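Local coordinates for protein 4-alpha-glucanotransferase (PDB 1TZ7) that belongs to the amylomaltase (D-enzyme) family of glucanotransferases, carbohydrate-active enzymes built round a beta/alpha barrel, at residues F195-H198 and V199-F203; F205-Q208 and W209-L212. All coordinates share one frame; numbering follows the deposited sequence.

Contact 1: F195-H198 and V199-F203; sequences FYFH and VFVQF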
loop_
_atom_site.group_PDB
_atom_site.type_symbol
_atom_site.label_atom_id
_atom_site.label_comp_id
_atom_site.label_asym_id
_atom_site.label_seq_id
_atom_site.Cartn_x
_atom_site.Cartn_y
_atom_site.Cartn_z
ATOM N N PHE A 195 -22.918 9.296 -11.046
ATOM C CA PHE A 195 -22.173 8.109 -11.444
ATOM C C PHE A 195 -20.957 8.511 -12.268
ATOM O O PHE A 195 -19.845 8.060 -12.008
ATOM C CB PHE A 195 -23.080 7.159 -12.248
ATOM C CG PHE A 195 -22.334 6.075 -12.990
ATOM C CD1 PHE A 195 -21.953 4.905 -12.343
ATOM C CD2 PHE A 195 -22.028 6.220 -14.339
ATOM C CE1 PHE A 195 -21.276 3.907 -13.026
ATOM C CE2 PHE A 195 -21.350 5.223 -15.024
ATOM C CZ PHE A 195 -20.974 4.069 -14.368
ATOM N N TYR A 196 -21.177 9.377 -13.250
ATOM C CA TYR A 196 -20.136 9.727 -14.206
ATOM C C TYR A 196 -19.098 10.686 -13.609
ATOM O O TYR A 196 -17.975 10.771 -14.103
ATOM C CB TYR A 196 -20.750 10.333 -15.471
ATOM C CG TYR A 196 -21.058 9.306 -16.540
ATOM C CD1 TYR A 196 -20.035 8.683 -17.246
ATOM C CD2 TYR A 196 -22.369 8.952 -16.836
ATOM C CE1 TYR A 196 -20.309 7.736 -18.225
ATOM C CE2 TYR A 196 -22.655 8.007 -17.814
ATOM C CZ TYR A 196 -21.619 7.403 -18.504
ATOM O OH TYR A 196 -21.892 6.467 -19.472
ATOM N N PHE A 197 -19.474 11.403 -12.548
ATOM C CA PHE A 197 -18.505 12.213 -11.808
ATOM C C PHE A 197 -17.459 11.314 -11.169
ATOM O O PHE A 197 -16.282 11.642 -11.152
ATOM C CB PHE A 197 -19.192 13.058 -10.723
ATOM C CG PHE A 197 -18.232 13.620 -9.695
ATOM C CD1 PHE A 197 -17.453 14.737 -9.988
ATOM C CD2 PHE A 197 -18.096 13.022 -8.444
ATOM C CE1 PHE A 197 -16.559 15.254 -9.044
ATOM C CE2 PHE A 197 -17.204 13.536 -7.500
ATOM C CZ PHE A 197 -16.437 14.652 -7.805
ATOM N N HIS A 198 -17.902 10.179 -10.644
ATOM C CA HIS A 198 -17.017 9.280 -9.921
ATOM C C HIS A 198 -16.131 8.460 -10.844
ATOM O O HIS A 198 -15.017 8.102 -10.473
ATOM C CB HIS A 198 -17.821 8.388 -8.985
ATOM C CG HIS A 198 -18.386 9.128 -7.823
ATOM N ND1 HIS A 198 -17.592 9.801 -6.922
ATOM C CD2 HIS A 198 -19.664 9.346 -7.436
ATOM C CE1 HIS A 198 -18.354 10.385 -6.017
ATOM N NE2 HIS A 198 -19.616 10.124 -6.306
ATOM N N VAL A 199 -16.606 8.176 -12.056
ATOM C CA VAL A 199 -15.731 7.558 -13.062
ATOM C C VAL A 199 -14.721 8.588 -13.578
ATOM O O VAL A 199 -13.574 8.260 -13.827
ATOM C CB VAL A 199 -16.529 6.909 -14.278
ATOM C CG1 VAL A 199 -17.900 6.422 -13.841
ATOM C CG2 VAL A 199 -16.637 7.869 -15.436
ATOM N N PHE A 200 -15.165 9.841 -13.711
ATOM C CA PHE A 200 -14.284 10.943 -14.124
ATOM C C PHE A 200 -13.125 11.121 -13.145
ATOM O O PHE A 200 -11.993 11.341 -13.556
ATOM C CB PHE A 200 -15.078 12.256 -14.235
ATOM C CG PHE A 200 -14.211 13.493 -14.291
ATOM C CD1 PHE A 200 -13.586 13.868 -15.472
ATOM C CD2 PHE A 200 -14.021 14.279 -13.157
ATOM C CE1 PHE A 200 -12.786 15.007 -15.524
ATOM C CE2 PHE A 200 -13.223 15.415 -13.206
ATOM C CZ PHE A 200 -12.606 15.778 -14.390
ATOM N N VAL A 201 -13.417 11.024 -11.851
ATOM C CA VAL A 201 -12.381 11.137 -10.822
ATOM C C VAL A 201 -11.362 9.995 -10.956
ATOM O O VAL A 201 -10.157 10.215 -10.868
ATOM C CB VAL A 201 -12.997 11.127 -9.385
ATOM C CG1 VAL A 201 -11.912 10.945 -8.329
ATOM C CG2 VAL A 201 -13.770 12.409 -9.132
ATOM N N GLN A 202 -11.860 8.784 -11.179
ATOM C CA GLN A 202 -10.996 7.624 -11.379
ATOM C C GLN A 202 -10.207 7.739 -12.683
ATOM O O GLN A 202 -9.043 7.371 -12.744
ATOM C CB GLN A 202 -11.825 6.342 -11.379
ATOM C CG GLN A 202 -12.382 5.973 -10.018
ATOM C CD GLN A 202 -11.315 5.928 -8.956
ATOM O OE1 GLN A 202 -10.368 5.163 -9.064
ATOM N NE2 GLN A 202 -11.459 6.755 -7.931
ATOM N N PHE A 203 -10.858 8.250 -13.719
ATOM C CA PHE A 203 -10.202 8.521 -15.000
ATOM C C PHE A 203 -8.983 9.434 -14.797
ATOM O O PHE A 203 -7.875 9.117 -15.236
ATOM C CB PHE A 203 -11.201 9.175 -15.963
ATOM C CG PHE A 203 -10.586 9.665 -17.252
ATOM C CD1 PHE A 203 -10.385 11.026 -17.470
ATOM C CD2 PHE A 203 -10.229 8.772 -18.252
ATOM C CE1 PHE A 203 -9.828 11.482 -18.664
ATOM C CE2 PHE A 203 -9.669 9.230 -19.450
ATOM C CZ PHE A 203 -9.470 10.582 -19.648
HETATM O O HOH W 1 -13.839 7.983 -8.029
#

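Contact 2: F205-Q208 and W209-L212; sequences FFKQ and WEKL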
loop_
_atom_site.group_PDB
_atom_site.type_symbol
_atom_site.label_atom_id
_atom_site.label_comp_id
_atom_site.label_asym_id
_atom_site.label_seq_id
_atom_site.Cartn_x
_atom_site.Cartn_y
_atom_site.Cartn_z
ATOM N N PHE A 205 -7.295 10.049 -12.125
ATOM C CA PHE A 205 -6.269 9.423 -11.297
ATOM C C PHE A 205 -5.425 8.449 -12.111
ATOM O O PHE A 205 -4.198 8.486 -12.058
ATOM C CB PHE A 205 -6.893 8.683 -10.109
ATOM C CG PHE A 205 -5.888 7.920 -9.283
ATOM C CD1 PHE A 205 -5.335 8.486 -8.139
ATOM C CD2 PHE A 205 -5.481 6.644 -9.661
ATOM C CE1 PHE A 205 -4.401 7.792 -7.383
ATOM C CE2 PHE A 205 -4.550 5.948 -8.909
ATOM C CZ PHE A 205 -4.010 6.524 -7.766
ATOM N N PHE A 206 -6.096 7.574 -12.854
ATOM C CA PHE A 206 -5.433 6.469 -13.524
ATOM C C PHE A 206 -4.626 6.955 -14.730
ATOM O O PHE A 206 -3.612 6.363 -15.083
ATOM C CB PHE A 206 -6.461 5.412 -13.958
ATOM C CG PHE A 206 -6.745 4.370 -12.900
ATOM C CD1 PHE A 206 -7.647 4.630 -11.868
ATOM C CD2 PHE A 206 -6.108 3.138 -12.931
ATOM C CE1 PHE A 206 -7.907 3.673 -10.892
ATOM C CE2 PHE A 206 -6.368 2.180 -11.957
ATOM C CZ PHE A 206 -7.267 2.452 -10.937
ATOM N N LYS A 207 -5.082 8.036 -15.349
ATOM C CA LYS A 207 -4.344 8.652 -16.451
ATOM C C LYS A 207 -3.066 9.335 -15.944
ATOM O O LYS A 207 -2.036 9.301 -16.605
ATOM C CB LYS A 207 -5.229 9.666 -17.198
ATOM C CG LYS A 207 -5.652 9.212 -18.604
ATOM C CD LYS A 207 -6.379 7.850 -18.576
ATOM C CE LYS A 207 -5.856 6.904 -19.664
ATOM N NZ LYS A 207 -6.812 6.767 -20.795
ATOM N N GLN A 208 -3.144 9.947 -14.766
ATOM C CA GLN A 208 -1.974 10.554 -14.154
ATOM C C GLN A 208 -0.961 9.483 -13.704
ATOM O O GLN A 208 0.246 9.678 -13.815
ATOM C CB GLN A 208 -2.379 11.438 -12.977
ATOM C CG GLN A 208 -3.000 12.776 -13.401
ATOM C CD GLN A 208 -3.130 13.760 -12.248
ATOM O OE1 GLN A 208 -2.746 13.458 -11.122
ATOM N NE2 GLN A 208 -3.670 14.937 -12.531
ATOM N N TRP A 209 -1.457 8.355 -13.210
ATOM C CA TRP A 209 -0.577 7.272 -12.812
ATOM C C TRP A 209 0.057 6.587 -14.027
ATOM O O TRP A 209 1.213 6.187 -13.982
ATOM C CB TRP A 209 -1.305 6.234 -11.967
ATOM C CG TRP A 209 -0.382 5.172 -11.518
ATOM C CD1 TRP A 209 -0.175 3.957 -12.112
ATOM C CD2 TRP A 209 0.512 5.230 -10.405
ATOM N NE1 TRP A 209 0.779 3.253 -11.422
ATOM C CE2 TRP A 209 1.217 4.011 -10.367
ATOM C CE3 TRP A 209 0.783 6.189 -9.417
ATOM C CZ2 TRP A 209 2.172 3.728 -9.392
ATOM C CZ3 TRP A 209 1.733 5.905 -8.452
ATOM C CH2 TRP A 209 2.412 4.688 -8.443
ATOM N N GLU A 210 -0.716 6.451 -15.098
ATOM C CA GLU A 210 -0.225 5.858 -16.339
ATOM C C GLU A 210 0.960 6.659 -16.871
ATOM O O GLU A 210 1.959 6.091 -17.300
ATOM C CB GLU A 210 -1.349 5.818 -17.386
ATOM C CG GLU A 210 -0.928 5.283 -18.750
ATOM C CD GLU A 210 -2.079 5.248 -19.744
ATOM O OE1 GLU A 210 -2.522 6.330 -20.184
ATOM O OE2 GLU A 210 -2.540 4.141 -20.084
ATOM N N LYS A 211 0.839 7.984 -16.826
ATOM C CA LYS A 211 1.896 8.880 -17.287
ATOM C C LYS A 211 3.138 8.775 -16.398
ATOM O O LYS A 211 4.260 8.758 -16.888
ATOM C CB LYS A 211 1.387 10.331 -17.299
ATOM C CG LYS A 211 2.093 11.233 -18.294
ATOM C CD LYS A 211 1.565 12.674 -18.221
ATOM C CE LYS A 211 0.282 12.854 -19.038
ATOM N NZ LYS A 211 -0.942 12.695 -18.204
ATOM N N LEU A 212 2.925 8.707 -15.092
ATOM C CA LEU A 212 4.024 8.619 -14.147
ATOM C C LEU A 212 4.724 7.265 -14.273
ATOM O O LEU A 212 5.948 7.176 -14.187
ATOM C CB LEU A 212 3.514 8.808 -12.721
ATOM C CG LEU A 212 4.586 8.822 -11.625
ATOM C CD1 LEU A 212 5.470 10.051 -11.744
ATOM C CD2 LEU A 212 3.938 8.761 -10.249
#

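Contact 1: F195-H198 and V199-F203
Val-199 is forked against Phe-195 and Tyr-196 one turn back on the alpha-helix 192-218: CG1 rises over the face of the Phe-195 ring, while CG2 lies beside Tyr-196, 3.9 Å from its CD1. The first branch makes a CH-pi contact, with CG1 4.0 Å from the centroid of the Phe-195 ring and 18° off its normal, displaced toward the rim. The same bump-on-face fit recurs two residues on, where Val-201 CG2 sits over the Phe-197 ring, closest at CZ (3.7 Å). With CG anti to the backbone N (chi1 166°), the Phe-195 ring stands beside its own carbonyl and turns a face to Val-199 CG1. Helix 149-165 covers Phe-195 and Val-199 through Ala-156, and Leu-141 of helix 138-147 touches Val-199 and Phe-200; Tyr-196 OH is hydrogen-bonded to Glu-142. The backbone keeps its i to i+4 bonds, that from Gln-202 N to His-198 O being weak. That carbonyl also accepts from a water, at 2.7 Å from His-198 O, which in turn accepts from Gln-202 NE2, while Gln-202 OE1 is bonded to the backbone N of Gly-86.

Contact 2: F205-Q208 and W209-L212
Lys-207 and Glu-210 run side by side, pointing the same way, and the lysine meets the carboxylate through its aliphatic part: CE lies 3.4 Å from Glu-210 OE1. The ammonium stays farther off, Lys-207 NZ being 4.4 Å from Glu-210 OE1, beyond salt-bridge range, although the opposite charges probably still attract. Glu-210 is fully extended as far as its carboxylate, with CG anti to the backbone N (chi1 177°), whereas the Lys-207 chain is bent at chi2, chi3 and chi4. The aromatic pair Phe-205 and Trp-209 touches more lightly, through CE2 of the phenylalanine and CB of the tryptophan at 4.5 Å; the indole itself leads away from the preceding turn. These pairs lie on different flanks of an amphipathic two-turn length of helix 192-218, with Glu-210 and Lys-211 exposed and Phe-205, Trp-209 and Leu-212 buried. Trp-209 is received by loop residues Leu-42 and Leu-66, and its NE1 donates to the carbonyl O of Leu-299; Leu-212 packs on Ala-46 and Leu-50 of helix 44-56. Gln-208, also buried, has its chain extended beyond CG, and both ends of its amide are used: OE1 accepts from Asp-92 N and NE2 donates to Glu-95 OE2. Four successive i to i+4 backbone bonds link the two segments, from Trp-209 N to Phe-205 O (3.0 Å) through to Leu-212 N and Gln-208 O (3.1 Å), with N-H...O angles of 150 to 155°.

Overall arrangement
Contacts 1 and 2 follow one another along the single helix 192-218, contact 1 closing before contact 2 opens, with centres about 14 Å apart. They are neighbouring lengths of one helix, set in different surroundings. Contact 1 lies about 22 Å from the centre of the chain, among helices 117-133, 138-147 and 149-165, while contact 2, about 17 Å from that centre, packs on helix 44-56 and nearby loops. The helix then leads into strand 222-227, one of the eight parallel strands of the beta/alpha barrel. One long helix thus ties the peripheral helical region to the barrel side of the enzyme.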